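Local coordinates for GH5 (Bacteroidetes bacterium AC2a, PDB 4YHE), which probably hydrolyses internal beta-1,4-glucosidic bonds of cellulose as an endoglucanase of glycoside hydrolase family 5, at residues D25-G30 with A110-K115; D82-L87 with K148-D153; F296-R301 with L311-Y316; Y330-N335 with I346-G351. All coordinates share one frame; numbering follows the deposited sequence.

All four contacts belong to one eight-stranded beta/alpha barrel, but to different layers of it. Interactions 3 and 4 are buried and touch each other: the backbone of F296, at the end of strand 291-296, probably hydrogen-bonds W331 of the next strand, 327-332. Interaction 3 is aromatic and apolar, a post-strand loop against helix 304-323, whereas interaction 4 ties strand and loop through one buried carboxylate. Interactions 1 and 2 are only partly buried. The first joins the short strand 27-28 and its turn to a loop by hydrogen bonds and water, and touches interaction 4 where D25 meets W331; the second joins helix 78-93 to the end of helix 129-149 by salt bridges, about 33 Å from interaction 3 between centres.

Interaction 1 of 4, residues D25-G30 with A110-K115; sequences DAHYDG and ADTPSK
Two first torsions set up this contact: H27 holds CG in the crowded position between its backbone N and carbonyl carbon (chi1 61°), while S114 holds OG beside its own backbone N (chi1 -64°). The imidazole thus presents ND1, edge-on, to S114 OG at 2.7 Å, in a hydrogen bond whose donor may be either group. The same OG accepts from G30 N at 3.0 Å. G30 suits its place because a CB at its backbone angles would collide with the preceding carbonyl oxygen. Beside it, D29 N donates to P113 O at 2.9 Å, and two waters each bridge that oxygen to D29 OD1. The proline ring lies against the strand, CG being 3.3 Å from H27 O and CB 3.9 Å from Y28 CB. T112 OG1 accepts from S114 N, closing an ST turn, and also bonds H118. Strand 27-28 pairs antiparallel with 31-32, and residues 110-115 follow barrel strand 97-101, so two loop excursions of the TIM barrel meet here. The small serine hydroxyl, already accepting from G30 N, can donate to or accept from ND1, so the bond is compatible with either state of that nitrogen.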
loop_
_atom_site.group_PDB
_atom_site.type_symbol
_atom_site.label_atom_id
_atom_site.label_comp_id
_atom_site.label_asym_id
_atom_site.label_seq_id
_atom_site.Cartn_x
_atom_site.Cartn_y
_atom_site.Cartn_z
ATOM N N ASP A 25 8.070 7.601 5.897
ATOM C CA ASP A 25 6.962 8.453 5.475
ATOM C C ASP A 25 6.594 9.566 6.485
ATOM O O ASP A 25 5.852 10.483 6.130
ATOM C CB ASP A 25 5.718 7.598 5.157
ATOM C CG ASP A 25 5.452 6.488 6.213
ATOM O OD1 ASP A 25 6.400 5.765 6.626
ATOM O OD2 ASP A 25 4.289 6.303 6.596
ATOM N N ALA A 26 7.077 9.461 7.725
ATOM C CA ALA A 26 6.686 10.349 8.811
ATOM C C ALA A 26 7.283 11.736 8.541
ATOM O O ALA A 26 8.411 11.851 8.053
ATOM C CB ALA A 26 7.217 9.826 10.125
ATOM N N HIS A 27 6.532 12.773 8.861
ATOM C CA HIS A 27 6.981 14.118 8.589
ATOM C C HIS A 27 6.271 15.114 9.483
ATOM O O HIS A 27 5.211 14.848 10.026
ATOM C CB HIS A 27 6.671 14.482 7.158
ATOM C CG HIS A 27 5.204 14.455 6.859
ATOM N ND1 HIS A 27 4.427 15.591 6.878
ATOM C CD2 HIS A 27 4.365 13.429 6.580
ATOM C CE1 HIS A 27 3.173 15.270 6.615
ATOM N NE2 HIS A 27 3.107 13.963 6.432
ATOM N N TYR A 28 6.888 16.275 9.616
ATOM C CA TYR A 28 6.216 17.426 10.201
ATOM C C TYR A 28 6.999 18.666 9.819
ATOM O O TYR A 28 8.203 18.601 9.518
ATOM C CB TYR A 28 6.036 17.291 11.712
ATOM C CG TYR A 28 7.296 17.000 12.499
ATOM C CD1 TYR A 28 8.167 18.024 12.891
ATOM C CD2 TYR A 28 7.623 15.700 12.851
ATOM C CE1 TYR A 28 9.322 17.764 13.618
ATOM C CE2 TYR A 28 8.761 15.425 13.570
ATOM C CZ TYR A 28 9.610 16.445 13.953
ATOM O OH TYR A 28 10.724 16.117 14.668
ATOM N N ASP A 29 6.276 19.785 9.751
ATOM C CA ASP A 29 6.873 21.087 9.386
ATOM C C ASP A 29 7.606 21.025 8.045
ATOM O O ASP A 29 8.555 21.759 7.818
ATOM C CB ASP A 29 7.811 21.582 10.504
ATOM C CG ASP A 29 7.104 21.701 11.853
ATOM O OD1 ASP A 29 5.879 21.961 11.892
ATOM O OD2 ASP A 29 7.765 21.511 12.887
ATOM N N GLY A 30 7.143 20.153 7.151
ATOM C CA GLY A 30 7.671 20.089 5.794
ATOM C C GLY A 30 8.879 19.209 5.550
ATOM O O GLY A 30 9.494 19.269 4.477
ATOM N N ALA A 110 -6.706 17.834 4.763
ATOM C CA ALA A 110 -6.394 19.111 5.419
ATOM C C ALA A 110 -5.605 18.891 6.692
ATOM O O ALA A 110 -4.873 19.774 7.127
ATOM C CB ALA A 110 -7.666 19.889 5.705
ATOM N N ASP A 111 -5.725 17.696 7.259
ATOM C CA ASP A 111 -5.169 17.401 8.546
ATOM C C ASP A 111 -3.756 16.846 8.404
ATOM O O ASP A 111 -3.539 15.645 8.490
ATOM C CB ASP A 111 -6.083 16.416 9.288
ATOM C CG ASP A 111 -5.778 16.336 10.774
ATOM O OD1 ASP A 111 -5.076 17.239 11.301
ATOM O OD2 ASP A 111 -6.244 15.366 11.419
ATOM N N THR A 112 -2.802 17.748 8.209
ATOM C CA THR A 112 -1.393 17.412 8.035
ATOM C C THR A 112 -0.549 18.279 8.981
ATOM O O THR A 112 -0.837 19.476 9.163
ATOM C CB THR A 112 -0.928 17.626 6.569
ATOM O OG1 THR A 112 0.505 17.644 6.511
ATOM C CG2 THR A 112 -1.457 18.935 5.983
ATOM N N PRO A 113 0.500 17.689 9.584
ATOM C CA PRO A 113 1.471 18.493 10.341
ATOM C C PRO A 113 2.442 19.298 9.437
ATOM O O PRO A 113 3.360 19.945 9.942
ATOM C CB PRO A 113 2.217 17.429 11.153
ATOM C CG PRO A 113 2.220 16.217 10.259
ATOM C CD PRO A 113 0.840 16.242 9.624
ATOM N N SER A 114 2.265 19.229 8.117
ATOM C CA SER A 114 3.125 19.941 7.175
ATOM C C SER A 114 2.302 20.826 6.232
ATOM O O SER A 114 2.510 20.827 5.017
ATOM C CB SER A 114 3.969 18.955 6.380
ATOM O OG SER A 114 4.861 18.256 7.238
ATOM N N LYS A 115 1.356 21.561 6.812
ATOM C CA LYS A 115 0.477 22.432 6.030
ATOM C C LYS A 115 1.307 23.294 5.120
ATOM O O LYS A 115 2.300 23.871 5.556
ATOM C CB LYS A 115 -0.384 23.312 6.938
ATOM C CG LYS A 115 -1.440 22.513 7.671
ATOM C CD LYS A 115 -2.447 23.400 8.382
ATOM C CE LYS A 115 -3.519 22.562 9.069
ATOM N NZ LYS A 115 -2.928 21.516 9.963
HETATM O O HOH W 1 3.693 20.198 12.546
HETATM O O HOH W 2 3.655 22.951 10.064
#

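Interaction 2 of 4, residues D82-L87 with K148-D153; sequences DRVDEL and KRFAND
Charge dominates this contact between helix 78-93 and the end of helix 129-149, which follow barrel strands 57-60 and 97-101; a salt-bridge network thus ties neighbouring helices in the outer layer of the TIM barrel. R149 starts with CG anti to its backbone N (chi1 -172°) and bends at chi2, which carries the guanidinium across to two aspartates one helical turn apart. D85 is gripped side-on: NE and NH2 of R149 both donate to the single oxygen OD2, NE at 2.9 Å and nearly straight, NH2 at 3.2 Å. R149 NH2 also meets the anti lone pair of D82 OD1 at a very short 2.3 Å. A weak bond from NH1 joins it. Both acceptors lie near the guanidinium plane, although the D85 carboxylate is turned 63° against it. An alanine in place of D85 removes the acceptor of NE and NH2, and would probably leave the guanidinium less firmly placed and loosen the junction.

Apolar contact is lighter: F150 CZ lies 4.2 Å from V84 CG1, and the ring also packs on V88, L157 and F159. Separately, F150 CE1 approaches D85 OD1 at 3.7 Å, ring and carboxylate planes 72° apart.

Water donates to D85 OD2 at 2.7 Å and weakly to R149 O. One arginine, whose flat array of N-H groups suits it to serve both, faces two carboxylates, so the excess negative charge is probably offset only in part, with help from this water.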
loop_
_atom_site.group_PDB
_atom_site.type_symbol
_atom_site.label_atom_id
_atom_site.label_comp_id
_atom_site.label_asym_id
_atom_site.label_seq_id
_atom_site.Cartn_x
_atom_site.Cartn_y
_atom_site.Cartn_z
ATOM N N ASP A 82 20.507 7.654 0.536
ATOM C CA ASP A 82 21.370 6.614 1.133
ATOM C C ASP A 82 20.626 5.706 2.103
ATOM O O ASP A 82 20.822 4.489 2.112
ATOM C CB ASP A 82 22.557 7.246 1.917
ATOM C CG ASP A 82 23.688 7.814 1.031
ATOM O OD1 ASP A 82 23.732 7.603 -0.181
ATOM O OD2 ASP A 82 24.556 8.511 1.587
ATOM N N ARG A 83 19.793 6.305 2.953
ATOM C CA ARG A 83 19.046 5.539 3.938
ATOM C C ARG A 83 17.991 4.666 3.265
ATOM O O ARG A 83 17.848 3.492 3.612
ATOM C CB ARG A 83 18.413 6.473 4.963
ATOM C CG ARG A 83 17.575 5.802 6.021
ATOM C CD ARG A 83 18.349 4.763 6.814
ATOM N NE ARG A 83 17.534 4.233 7.908
ATOM C CZ ARG A 83 17.836 3.139 8.600
ATOM N NH1 ARG A 83 18.940 2.467 8.324
ATOM N NH2 ARG A 83 17.060 2.733 9.584
ATOM N N VAL A 84 17.286 5.229 2.285
ATOM C CA VAL A 84 16.349 4.446 1.475
ATOM C C VAL A 84 17.100 3.270 0.838
ATOM O O VAL A 84 16.651 2.114 0.950
ATOM C CB VAL A 84 15.644 5.266 0.379
ATOM C CG1 VAL A 84 14.727 4.352 -0.441
ATOM C CG2 VAL A 84 14.848 6.395 0.983
ATOM N N ASP A 85 18.270 3.564 0.248
ATOM C CA ASP A 85 19.153 2.537 -0.349
ATOM C C ASP A 85 19.516 1.459 0.657
ATOM O O ASP A 85 19.439 0.262 0.359
ATOM C CB ASP A 85 20.432 3.227 -0.889
ATOM C CG ASP A 85 21.260 2.364 -1.841
ATOM O OD1 ASP A 85 21.070 1.139 -1.958
ATOM O OD2 ASP A 85 22.148 2.985 -2.479
ATOM N N GLU A 86 19.902 1.878 1.855
ATOM C CA GLU A 86 20.298 0.921 2.904
ATOM C C GLU A 86 19.154 0.021 3.346
ATOM O O GLU A 86 19.314 -1.203 3.471
ATOM C CB GLU A 86 20.879 1.652 4.132
ATOM C CG GLU A 86 22.329 2.090 3.959
ATOM C CD GLU A 86 23.334 1.283 4.808
ATOM O OE1 GLU A 86 23.085 1.015 6.021
ATOM O OE2 GLU A 86 24.404 0.939 4.255
ATOM N N LEU A 87 17.990 0.619 3.571
ATOM C CA LEU A 87 16.807 -0.166 3.989
ATOM C C LEU A 87 16.399 -1.212 2.945
ATOM O O LEU A 87 16.130 -2.381 3.280
ATOM C CB LEU A 87 15.638 0.779 4.242
ATOM C CG LEU A 87 15.808 1.697 5.454
ATOM C CD1 LEU A 87 14.784 2.804 5.378
ATOM C CD2 LEU A 87 15.679 0.889 6.731
ATOM N N LYS A 148 18.030 5.939 -11.063
ATOM C CA LYS A 148 19.488 5.902 -11.282
ATOM C C LYS A 148 20.238 5.299 -10.107
ATOM O O LYS A 148 21.175 4.546 -10.314
ATOM C CB LYS A 148 20.027 7.275 -11.617
ATOM C CG LYS A 148 19.773 7.611 -13.074
ATOM C CD LYS A 148 20.138 9.053 -13.385
ATOM C CE LYS A 148 19.675 9.442 -14.783
ATOM N NZ LYS A 148 19.607 10.922 -14.862
ATOM N N ARG A 149 19.791 5.556 -8.878
ATOM C CA ARG A 149 20.419 4.933 -7.708
ATOM C C ARG A 149 20.288 3.413 -7.746
ATOM O O ARG A 149 21.218 2.676 -7.366
ATOM C CB ARG A 149 19.788 5.490 -6.424
ATOM C CG ARG A 149 20.486 5.076 -5.162
ATOM C CD ARG A 149 21.817 5.817 -5.032
ATOM N NE ARG A 149 22.242 5.593 -3.696
ATOM C CZ ARG A 149 22.533 6.487 -2.777
ATOM N NH1 ARG A 149 22.573 7.798 -2.996
ATOM N NH2 ARG A 149 22.842 6.000 -1.608
ATOM N N PHE A 150 19.133 2.933 -8.206
ATOM C CA PHE A 150 18.774 1.512 -8.098
ATOM C C PHE A 150 18.881 0.748 -9.428
ATOM O O PHE A 150 18.370 -0.359 -9.577
ATOM C CB PHE A 150 17.354 1.397 -7.485
ATOM C CG PHE A 150 17.273 1.894 -6.065
ATOM C CD1 PHE A 150 17.941 1.231 -5.062
ATOM C CD2 PHE A 150 16.548 3.040 -5.739
ATOM C CE1 PHE A 150 17.905 1.682 -3.767
ATOM C CE2 PHE A 150 16.499 3.494 -4.444
ATOM C CZ PHE A 150 17.185 2.832 -3.453
ATOM N N ALA A 151 19.596 1.334 -10.374
ATOM C CA ALA A 151 19.708 0.797 -11.728
ATOM C C ALA A 151 20.316 -0.601 -11.790
ATOM O O ALA A 151 20.027 -1.356 -12.721
ATOM C CB ALA A 151 20.501 1.769 -12.597
ATOM N N ASN A 152 21.103 -0.981 -10.781
ATOM C CA ASN A 152 21.682 -2.320 -10.728
ATOM C C ASN A 152 20.880 -3.311 -9.912
ATOM O O ASN A 152 21.286 -4.468 -9.766
ATOM C CB ASN A 152 23.105 -2.246 -10.170
ATOM C CG ASN A 152 24.015 -1.350 -10.999
ATOM O OD1 ASN A 152 23.875 -1.228 -12.230
ATOM N ND2 ASN A 152 24.958 -0.718 -10.328
ATOM N N ASP A 153 19.738 -2.878 -9.369
ATOM C CA ASP A 153 18.892 -3.769 -8.583
ATOM C C ASP A 153 17.718 -4.285 -9.423
ATOM O O ASP A 153 16.972 -3.503 -10.026
ATOM C CB ASP A 153 18.405 -3.032 -7.325
ATOM C CG ASP A 153 19.553 -2.594 -6.449
ATOM O OD1 ASP A 153 20.258 -3.485 -5.954
ATOM O OD2 ASP A 153 19.758 -1.387 -6.257
HETATM O O HOH W 3 22.909 1.614 -4.634
#

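Interaction 3 of 4, residues F296-R301 with L311-Y316; sequences FGAVRR and LYYFRY
This is a buried, largely aromatic contact in which the loop leaving strand 291-296 packs against the inward side of helix 304-323. Two neighbouring helix residues, Y313 and F314, reach across to A298 in the loop. Y313 has CG anti to its backbone N (chi1 174°), which extends the ring so that CE2 lies 3.6 Å from A298 CB. F314 swings CG beside its own backbone N instead (chi1 -69°), and its CE1 meets the same methyl at 4.0 Å. A298 is small enough to fit against both rings. At the tip of the F314 ring, CZ lies 3.6 Å from A298 O, an oxygen whose hydrogen bond comes from R310; nearer the root, CD1 is 4.2 Å from F296 CE2, the two rings crossing obliquely.

G297 CA approaches the edge of the F314 ring at 4.1 Å; a CB here would strike the preceding carbonyl oxygen, so glycine fits the backbone. G297 O is buried without a polar partner in the model. Y313 OH, by contrast, is bonded to D244 O, which suits a tyrosine whose tip reaches a neighbouring loop. An alanine in place of F314 removes the ring that meets F296, G297 and A298, and would probably loosen the seat of the loop on the helix and the contact with A360 and M364. Strand, loop and returning helix form one beta/alpha unit of the TIM barrel characteristic of family 5 glycoside hydrolases.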
loop_
_atom_site.group_PDB
_atom_site.type_symbol
_atom_site.label_atom_id
_atom_site.label_comp_id
_atom_site.label_asym_id
_atom_site.label_seq_id
_atom_site.Cartn_x
_atom_site.Cartn_y
_atom_site.Cartn_z
ATOM N N PHE A 296 -3.399 -2.949 3.622
ATOM C CA PHE A 296 -4.674 -3.374 4.185
ATOM C C PHE A 296 -4.515 -3.537 5.664
ATOM O O PHE A 296 -3.409 -3.637 6.180
ATOM C CB PHE A 296 -5.227 -4.677 3.537
ATOM C CG PHE A 296 -4.586 -5.934 4.083
ATOM C CD1 PHE A 296 -3.301 -6.278 3.694
ATOM C CD2 PHE A 296 -5.238 -6.719 5.017
ATOM C CE1 PHE A 296 -2.677 -7.429 4.195
ATOM C CE2 PHE A 296 -4.634 -7.885 5.531
ATOM C CZ PHE A 296 -3.341 -8.230 5.118
ATOM N N GLY A 297 -5.626 -3.579 6.358
ATOM C CA GLY A 297 -5.589 -3.965 7.746
ATOM C C GLY A 297 -6.825 -3.598 8.507
ATOM O O GLY A 297 -7.773 -3.017 7.959
ATOM N N ALA A 298 -6.783 -3.956 9.778
ATOM C CA ALA A 298 -7.799 -3.646 10.766
ATOM C C ALA A 298 -7.080 -3.484 12.092
ATOM O O ALA A 298 -6.180 -4.298 12.454
ATOM C CB ALA A 298 -8.831 -4.767 10.870
ATOM N N VAL A 299 -7.522 -2.503 12.866
ATOM C CA VAL A 299 -6.916 -2.247 14.153
ATOM C C VAL A 299 -7.131 -3.337 15.199
ATOM O O VAL A 299 -8.057 -4.151 15.128
ATOM C CB VAL A 299 -7.317 -0.884 14.739
ATOM C CG1 VAL A 299 -6.898 0.224 13.773
ATOM C CG2 VAL A 299 -8.800 -0.817 15.106
ATOM N N ARG A 300 -6.238 -3.335 16.173
ATOM C CA ARG A 300 -6.271 -4.251 17.292
ATOM C C ARG A 300 -7.428 -3.900 18.230
ATOM O O ARG A 300 -7.855 -2.740 18.322
ATOM C CB ARG A 300 -4.940 -4.168 18.060
ATOM C CG ARG A 300 -4.754 -5.240 19.142
ATOM C CD ARG A 300 -3.409 -5.137 19.833
ATOM N NE ARG A 300 -3.284 -3.974 20.707
ATOM C CZ ARG A 300 -3.743 -3.928 21.961
ATOM N NH1 ARG A 300 -4.421 -4.950 22.484
ATOM N NH2 ARG A 300 -3.535 -2.854 22.684
ATOM N N ARG A 301 -7.894 -4.901 18.962
ATOM C CA ARG A 301 -8.967 -4.705 19.937
ATOM C C ARG A 301 -8.535 -5.018 21.360
ATOM O O ARG A 301 -7.738 -5.944 21.582
ATOM C CB ARG A 301 -10.150 -5.607 19.577
ATOM C CG ARG A 301 -10.503 -5.594 18.111
ATOM C CD ARG A 301 -11.050 -4.257 17.631
ATOM N NE ARG A 301 -10.682 -4.033 16.233
ATOM C CZ ARG A 301 -11.437 -3.445 15.304
ATOM N NH1 ARG A 301 -12.654 -2.990 15.573
ATOM N NH2 ARG A 301 -10.962 -3.316 14.077
ATOM N N LEU A 311 -9.106 -11.401 13.825
ATOM C CA LEU A 311 -8.388 -12.536 13.258
ATOM C C LEU A 311 -9.220 -13.220 12.186
ATOM O O LEU A 311 -8.685 -13.565 11.145
ATOM C CB LEU A 311 -7.961 -13.539 14.343
ATOM C CG LEU A 311 -7.084 -13.027 15.468
ATOM C CD1 LEU A 311 -6.599 -14.170 16.373
ATOM C CD2 LEU A 311 -5.864 -12.316 14.911
ATOM N N TYR A 312 -10.521 -13.378 12.446
ATOM C CA TYR A 312 -11.488 -13.882 11.462
ATOM C C TYR A 312 -11.485 -13.023 10.215
ATOM O O TYR A 312 -11.406 -13.517 9.123
ATOM C CB TYR A 312 -12.911 -13.958 12.053
ATOM C CG TYR A 312 -13.962 -14.275 11.034
ATOM C CD1 TYR A 312 -14.041 -15.558 10.467
ATOM C CD2 TYR A 312 -14.888 -13.318 10.620
ATOM C CE1 TYR A 312 -14.982 -15.857 9.513
ATOM C CE2 TYR A 312 -15.859 -13.626 9.683
ATOM C CZ TYR A 312 -15.898 -14.903 9.129
ATOM O OH TYR A 312 -16.821 -15.248 8.198
ATOM N N TYR A 313 -11.552 -11.710 10.389
ATOM C CA TYR A 313 -11.446 -10.810 9.246
ATOM C C TYR A 313 -10.199 -11.060 8.400
ATOM O O TYR A 313 -10.303 -11.196 7.189
ATOM C CB TYR A 313 -11.528 -9.392 9.784
ATOM C CG TYR A 313 -11.304 -8.262 8.825
ATOM C CD1 TYR A 313 -12.347 -7.764 8.035
ATOM C CD2 TYR A 313 -10.091 -7.613 8.774
ATOM C CE1 TYR A 313 -12.165 -6.654 7.217
ATOM C CE2 TYR A 313 -9.900 -6.508 7.956
ATOM C CZ TYR A 313 -10.931 -6.037 7.176
ATOM O OH TYR A 313 -10.735 -4.942 6.383
ATOM N N PHE A 314 -9.024 -11.192 9.029
ATOM C CA PHE A 314 -7.818 -11.442 8.321
ATOM C C PHE A 314 -7.874 -12.810 7.605
ATOM O O PHE A 314 -7.539 -12.914 6.453
ATOM C CB PHE A 314 -6.601 -11.390 9.269
ATOM C CG PHE A 314 -6.268 -9.991 9.825
ATOM C CD1 PHE A 314 -6.548 -8.840 9.129
ATOM C CD2 PHE A 314 -5.653 -9.873 11.045
ATOM C CE1 PHE A 314 -6.227 -7.590 9.649
ATOM C CE2 PHE A 314 -5.298 -8.647 11.562
ATOM C CZ PHE A 314 -5.588 -7.498 10.862
ATOM N N ARG A 315 -8.283 -13.860 8.302
ATOM C CA ARG A 315 -8.329 -15.148 7.642
ATOM C C ARG A 315 -9.208 -15.102 6.417
ATOM O O ARG A 315 -8.816 -15.526 5.341
ATOM C CB ARG A 315 -8.837 -16.223 8.579
ATOM C CG ARG A 315 -7.906 -16.564 9.702
ATOM C CD ARG A 315 -8.292 -17.932 10.294
ATOM N NE ARG A 315 -9.652 -17.938 10.869
ATOM C CZ ARG A 315 -9.987 -17.406 12.041
ATOM N NH1 ARG A 315 -9.071 -16.816 12.805
ATOM N NH2 ARG A 315 -11.248 -17.473 12.459
ATOM N N TYR A 316 -10.398 -14.562 6.577
ATOM C CA TYR A 316 -11.370 -14.545 5.479
ATOM C C TYR A 316 -10.886 -13.708 4.283
ATOM O O TYR A 316 -10.850 -14.189 3.150
ATOM C CB TYR A 316 -12.712 -14.035 5.984
ATOM C CG TYR A 316 -13.852 -14.280 5.030
ATOM C CD1 TYR A 316 -14.575 -15.482 5.073
ATOM C CD2 TYR A 316 -14.212 -13.340 4.068
ATOM C CE1 TYR A 316 -15.574 -15.742 4.165
ATOM C CE2 TYR A 316 -15.246 -13.588 3.163
ATOM C CZ TYR A 316 -15.935 -14.791 3.235
ATOM O OH TYR A 316 -16.975 -15.061 2.381
#

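Interaction 4 of 4, residues Y330-N335 with I346-G351; sequences YWDNGN and IDHATG
From its CB, D332 points at the loop 346-351, with CG anti to the backbone N (chi1 -171°). CB itself lies 4.1 Å from H348 NE2, and CG comes closer to the same nitrogen. The carboxylate then divides its work. OD1 accepts the N-H of H348 NE2 at 2.7 Å; OD1 lies close to the imidazole plane, but NE2 stands well above the carboxylate plane, 54° out of it. OD1 also receives G334 N at 2.7 Å, nearly along its C-O axis, which closes an Asx turn. G334 has positive phi, a conformation that glycine adopts readily.

Strand 327-332 is the last of the eight parallel strands of the TIM barrel and pairs with strand 16-20 to close it; the chain then runs on through the loop toward helix 357-369. D332 OD2 uses its syn lone pair to accept I346 N at 3.0 Å, and V345 N and W18 NE1 donate to it as well. A buried aspartate suits this place because its two oxygens can gather so many N-H groups, and these would probably stabilise its negative charge.

H348 places CG beside its backbone N (chi1 -68°) and brings CE1 to 3.2 Å from D332 O. Its other nitrogen, ND1, is hydrogen-bonded to Q23 OE1, an acceptor oxygen as modelled, so the ring is probably doubly protonated, its charge balanced by D332.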
loop_
_atom_site.group_PDB
_atom_site.type_symbol
_atom_site.label_atom_id
_atom_site.label_comp_id
_atom_site.label_asym_id
_atom_site.label_seq_id
_atom_site.Cartn_x
_atom_site.Cartn_y
_atom_site.Cartn_z
ATOM N N TYR A 330 0.208 -5.721 4.821
ATOM C CA TYR A 330 -0.397 -5.264 6.044
ATOM C C TYR A 330 0.192 -3.900 6.476
ATOM O O TYR A 330 1.397 -3.684 6.412
ATOM C CB TYR A 330 -0.247 -6.317 7.155
ATOM C CG TYR A 330 -0.754 -5.793 8.474
ATOM C CD1 TYR A 330 -2.124 -5.672 8.709
ATOM C CD2 TYR A 330 0.103 -5.375 9.427
ATOM C CE1 TYR A 330 -2.621 -5.165 9.876
ATOM C CE2 TYR A 330 -0.392 -4.841 10.615
ATOM C CZ TYR A 330 -1.747 -4.734 10.831
ATOM O OH TYR A 330 -2.223 -4.209 12.019
ATOM N N TRP A 331 -0.679 -2.972 6.852
ATOM C CA TRP A 331 -0.219 -1.672 7.369
ATOM C C TRP A 331 0.166 -1.746 8.838
ATOM O O TRP A 331 -0.681 -1.943 9.712
ATOM C CB TRP A 331 -1.291 -0.602 7.163
ATOM C CG TRP A 331 -0.806 0.733 7.654
ATOM C CD1 TRP A 331 -1.211 1.372 8.779
ATOM C CD2 TRP A 331 0.143 1.593 7.017
ATOM N NE1 TRP A 331 -0.545 2.579 8.910
ATOM C CE2 TRP A 331 0.302 2.728 7.846
ATOM C CE3 TRP A 331 0.898 1.506 5.847
ATOM C CZ2 TRP A 331 1.179 3.787 7.519
ATOM C CZ3 TRP A 331 1.763 2.561 5.522
ATOM C CH2 TRP A 331 1.899 3.680 6.368
ATOM N N ASP A 332 1.453 -1.598 9.109
ATOM C CA ASP A 332 1.988 -1.572 10.474
ATOM C C ASP A 332 2.634 -0.217 10.758
ATOM O O ASP A 332 3.656 0.116 10.200
ATOM C CB ASP A 332 3.024 -2.674 10.657
ATOM C CG ASP A 332 3.452 -2.848 12.106
ATOM O OD1 ASP A 332 3.760 -1.805 12.758
ATOM O OD2 ASP A 332 3.499 -4.040 12.599
ATOM N N ASN A 333 2.025 0.534 11.659
ATOM C CA ASN A 333 2.544 1.838 12.036
ATOM C C ASN A 333 3.321 1.826 13.352
ATOM O O ASN A 333 3.676 2.896 13.881
ATOM C CB ASN A 333 1.420 2.871 12.073
ATOM C CG ASN A 333 0.365 2.569 13.145
ATOM O OD1 ASN A 333 0.476 1.595 13.912
ATOM N ND2 ASN A 333 -0.666 3.424 13.210
ATOM N N GLY A 334 3.594 0.625 13.890
ATOM C CA GLY A 334 4.249 0.527 15.179
ATOM C C GLY A 334 3.434 0.849 16.444
ATOM O O GLY A 334 3.894 0.569 17.541
ATOM N N ASN A 335 2.240 1.417 16.306
ATOM C CA ASN A 335 1.399 1.762 17.467
ATOM C C ASN A 335 0.767 0.545 18.128
ATOM O O ASN A 335 -0.008 -0.180 17.510
ATOM C CB ASN A 335 0.313 2.743 17.039
ATOM C CG ASN A 335 -0.299 3.496 18.203
ATOM O OD1 ASN A 335 -0.434 2.971 19.285
ATOM N ND2 ASN A 335 -0.665 4.757 17.967
ATOM N N ILE A 346 4.589 -5.756 14.743
ATOM C CA ILE A 346 6.018 -6.019 14.825
ATOM C C ILE A 346 6.790 -4.747 15.087
ATOM O O ILE A 346 6.545 -3.718 14.441
ATOM C CB ILE A 346 6.531 -6.700 13.544
ATOM C CG1 ILE A 346 6.033 -8.141 13.505
ATOM C CG2 ILE A 346 8.056 -6.688 13.443
ATOM C CD1 ILE A 346 6.241 -8.830 12.184
ATOM N N ASP A 347 7.725 -4.824 16.042
ATOM C CA ASP A 347 8.568 -3.686 16.404
ATOM C C ASP A 347 9.465 -3.252 15.236
ATOM O O ASP A 347 10.184 -4.054 14.652
ATOM C CB ASP A 347 9.393 -4.007 17.673
ATOM C CG ASP A 347 10.181 -2.804 18.183
ATOM O OD1 ASP A 347 11.182 -2.417 17.555
ATOM O OD2 ASP A 347 9.795 -2.273 19.234
ATOM N N HIS A 348 9.417 -1.963 14.888
ATOM C CA HIS A 348 10.114 -1.491 13.705
ATOM C C HIS A 348 11.640 -1.505 13.819
ATOM O O HIS A 348 12.306 -1.501 12.798
ATOM C CB HIS A 348 9.612 -0.083 13.304
ATOM C CG HIS A 348 8.201 -0.068 12.811
ATOM N ND1 HIS A 348 7.704 0.948 12.029
ATOM C CD2 HIS A 348 7.180 -0.936 12.994
ATOM C CE1 HIS A 348 6.435 0.705 11.752
ATOM N NE2 HIS A 348 6.095 -0.438 12.323
ATOM N N ALA A 349 12.196 -1.516 15.039
ATOM C CA ALA A 349 13.638 -1.597 15.207
ATOM C C ALA A 349 14.178 -3.003 15.500
ATOM O O ALA A 349 15.320 -3.300 15.139
ATOM C CB ALA A 349 14.124 -0.638 16.276
ATOM N N THR A 350 13.381 -3.826 16.168
ATOM C CA THR A 350 13.857 -5.141 16.638
ATOM C C THR A 350 13.334 -6.307 15.820
ATOM O O THR A 350 13.932 -7.370 15.852
ATOM C CB THR A 350 13.489 -5.414 18.115
ATOM O OG1 THR A 350 12.080 -5.640 18.231
ATOM C CG2 THR A 350 13.891 -4.287 19.029
ATOM N N GLY A 351 12.213 -6.131 15.109
ATOM C CA GLY A 351 11.589 -7.229 14.377
ATOM C C GLY A 351 10.831 -8.224 15.249
ATOM O O GLY A 351 10.361 -9.251 14.762
#